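Local coordinates for protein Poly(Beta-D-mannuronate) lyase (Pseudopedobacter saltans, PDB 7O79) that probably cleaves the poly(beta-D-mannuronate) stretches of alginate, as a polysaccharide lyase of family 6 built on a parallel beta-helix, at residues 294-299 with 345-350. Residues are numbered along the deposited sequence; the frame is centred on the assembly and turned at random.
Sequences DKYEPI and ADQRML
An amide-on-ring stack, Gln347 against Tyr296, joins two long loops that project from the parallel beta-helix of this family 6 lyase. The Gln347 amide lies almost parallel to the phenol ring, the planes 8° apart, with CD 3.6 Å above the ring plane and displaced toward the rim. OE1 of Gln347 sits nearest the root of the ring, 3.6 Å from Tyr296 CB, while NE2 reaches toward Tyr296 CE2 at 4.0 Å. Tyr296 CG stands anti to its backbone N (chi1 179°), and the ring built on it has Gln347 CD over one face and Pro298 N over the centre of the other. The amide's rotation is fixed from outside the pair: OE1 accepts from Leu292 N, and NE2 donates to the carbonyls of Tyr287 and Lys290. Beside the stack the backbones meet directly. Glu297 N donates to Ala345 O (3.0 Å, 170° at the hydrogen), and the same oxygen lies at the ring edge, 3.4 Å from Tyr296 CD1. A CA-H...O contact runs the other way, from Ala345 CA to Lys295 O at 3.2 Å. Ala345 CB rests against the Glu297 carboxylate, 3.8 Å from OE2. An alanine in place of Tyr296 would probably leave the Gln347 amide without the flat surface it stacks on and open a gap beside Pro298. The contact bridges the loop linking strands 280-283 and 299-300 to the one between strands 333-337 and 356-364, with Arg308 of strand 308-309 also touching Tyr296.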
# COMPACT_ATOMS: atom_id res chain seq x y z
N ASP A 294 -25.54 -25.55 -6.44
CA ASP A 294 -26.00 -24.95 -7.69
C ASP A 294 -25.96 -23.43 -7.66
O ASP A 294 -26.24 -22.81 -8.70
CB ASP A 294 -27.43 -25.40 -7.99
CG ASP A 294 -27.49 -26.88 -8.29
OD1 ASP A 294 -26.48 -27.38 -8.81
OD2 ASP A 294 -28.51 -27.53 -8.00
N LYS A 295 -25.61 -22.82 -6.53
CA LYS A 295 -25.68 -21.37 -6.38
C LYS A 295 -24.36 -20.66 -6.65
O LYS A 295 -24.34 -19.43 -6.68
CB LYS A 295 -26.18 -21.01 -4.97
CG LYS A 295 -27.49 -21.71 -4.62
CD LYS A 295 -28.34 -20.88 -3.71
CE LYS A 295 -29.73 -21.53 -3.51
NZ LYS A 295 -30.42 -21.81 -4.81
N TYR A 296 -23.27 -21.41 -6.86
CA TYR A 296 -21.95 -20.82 -7.05
C TYR A 296 -21.94 -19.86 -8.22
O TYR A 296 -22.34 -20.21 -9.33
CB TYR A 296 -20.92 -21.94 -7.24
CG TYR A 296 -19.49 -21.48 -7.49
CD1 TYR A 296 -18.93 -20.43 -6.78
CD2 TYR A 296 -18.70 -22.15 -8.40
CE1 TYR A 296 -17.60 -20.04 -7.00
CE2 TYR A 296 -17.38 -21.78 -8.62
CZ TYR A 296 -16.84 -20.73 -7.94
OH TYR A 296 -15.53 -20.38 -8.19
N GLU A 297 -21.50 -18.62 -7.96
CA GLU A 297 -21.31 -17.60 -9.00
C GLU A 297 -19.82 -17.31 -9.10
O GLU A 297 -19.28 -16.46 -8.36
CB GLU A 297 -22.10 -16.33 -8.68
CG GLU A 297 -23.59 -16.61 -8.40
CD GLU A 297 -24.36 -15.37 -7.91
OE1 GLU A 297 -25.61 -15.37 -8.04
OE2 GLU A 297 -23.72 -14.40 -7.45
N PRO A 298 -19.10 -17.98 -10.00
CA PRO A 298 -17.65 -17.80 -10.07
C PRO A 298 -17.25 -16.44 -10.60
O PRO A 298 -17.97 -15.80 -11.37
CB PRO A 298 -17.20 -18.92 -11.03
CG PRO A 298 -18.38 -19.12 -11.93
CD PRO A 298 -19.60 -18.92 -11.03
N ILE A 299 -16.08 -15.98 -10.15
CA ILE A 299 -15.44 -14.81 -10.72
C ILE A 299 -14.75 -15.28 -12.00
O ILE A 299 -13.82 -16.09 -11.94
CB ILE A 299 -14.43 -14.17 -9.75
CG1 ILE A 299 -15.08 -13.85 -8.39
CG2 ILE A 299 -13.78 -12.95 -10.38
CD1 ILE A 299 -16.21 -12.81 -8.43
N ALA A 345 -23.38 -18.67 -3.31
CA ALA A 345 -22.79 -17.84 -4.34
C ALA A 345 -21.27 -17.81 -4.23
O ALA A 345 -20.57 -17.83 -5.25
CB ALA A 345 -23.39 -16.43 -4.26
N ASP A 346 -20.73 -17.76 -3.01
CA ASP A 346 -19.29 -17.88 -2.84
C ASP A 346 -19.00 -19.18 -2.11
O ASP A 346 -19.85 -19.77 -1.44
CB ASP A 346 -18.68 -16.71 -2.05
CG ASP A 346 -19.09 -16.70 -0.58
OD1 ASP A 346 -18.57 -17.55 0.17
OD2 ASP A 346 -19.83 -15.79 -0.16
N GLN A 347 -17.75 -19.62 -2.23
CA GLN A 347 -17.28 -20.83 -1.60
C GLN A 347 -16.07 -20.51 -0.72
O GLN A 347 -15.09 -21.24 -0.69
CB GLN A 347 -16.97 -21.89 -2.67
CG GLN A 347 -18.20 -22.12 -3.59
CD GLN A 347 -18.11 -23.29 -4.57
OE1 GLN A 347 -19.12 -23.91 -4.87
NE2 GLN A 347 -16.91 -23.58 -5.07
N ARG A 348 -16.15 -19.37 -0.01
CA ARG A 348 -15.08 -18.87 0.87
C ARG A 348 -14.97 -19.67 2.17
O ARG A 348 -15.27 -19.21 3.28
CB ARG A 348 -15.28 -17.39 1.17
CG ARG A 348 -15.18 -16.50 -0.05
CD ARG A 348 -15.81 -15.19 0.28
NE ARG A 348 -15.04 -14.52 1.32
CZ ARG A 348 -15.22 -13.24 1.64
NH1 ARG A 348 -16.17 -12.55 1.01
NH2 ARG A 348 -14.48 -12.69 2.60
N MET A 349 -14.47 -20.88 2.00
CA MET A 349 -14.35 -21.91 3.01
C MET A 349 -12.99 -22.61 3.11
O MET A 349 -12.87 -23.60 3.85
CB MET A 349 -15.50 -22.90 2.81
CG MET A 349 -15.49 -23.45 1.36
SD MET A 349 -14.37 -24.60 0.75
CE MET A 349 -14.80 -26.11 1.61
N LEU A 350 -11.94 -22.08 2.49
CA LEU A 350 -10.62 -22.68 2.58
C LEU A 350 -9.90 -22.11 3.80
O LEU A 350 -9.47 -20.95 3.79
CB LEU A 350 -9.83 -22.44 1.28
CG LEU A 350 -10.44 -23.13 0.05
CD1 LEU A 350 -9.66 -22.77 -1.20
CD2 LEU A 350 -10.52 -24.66 0.20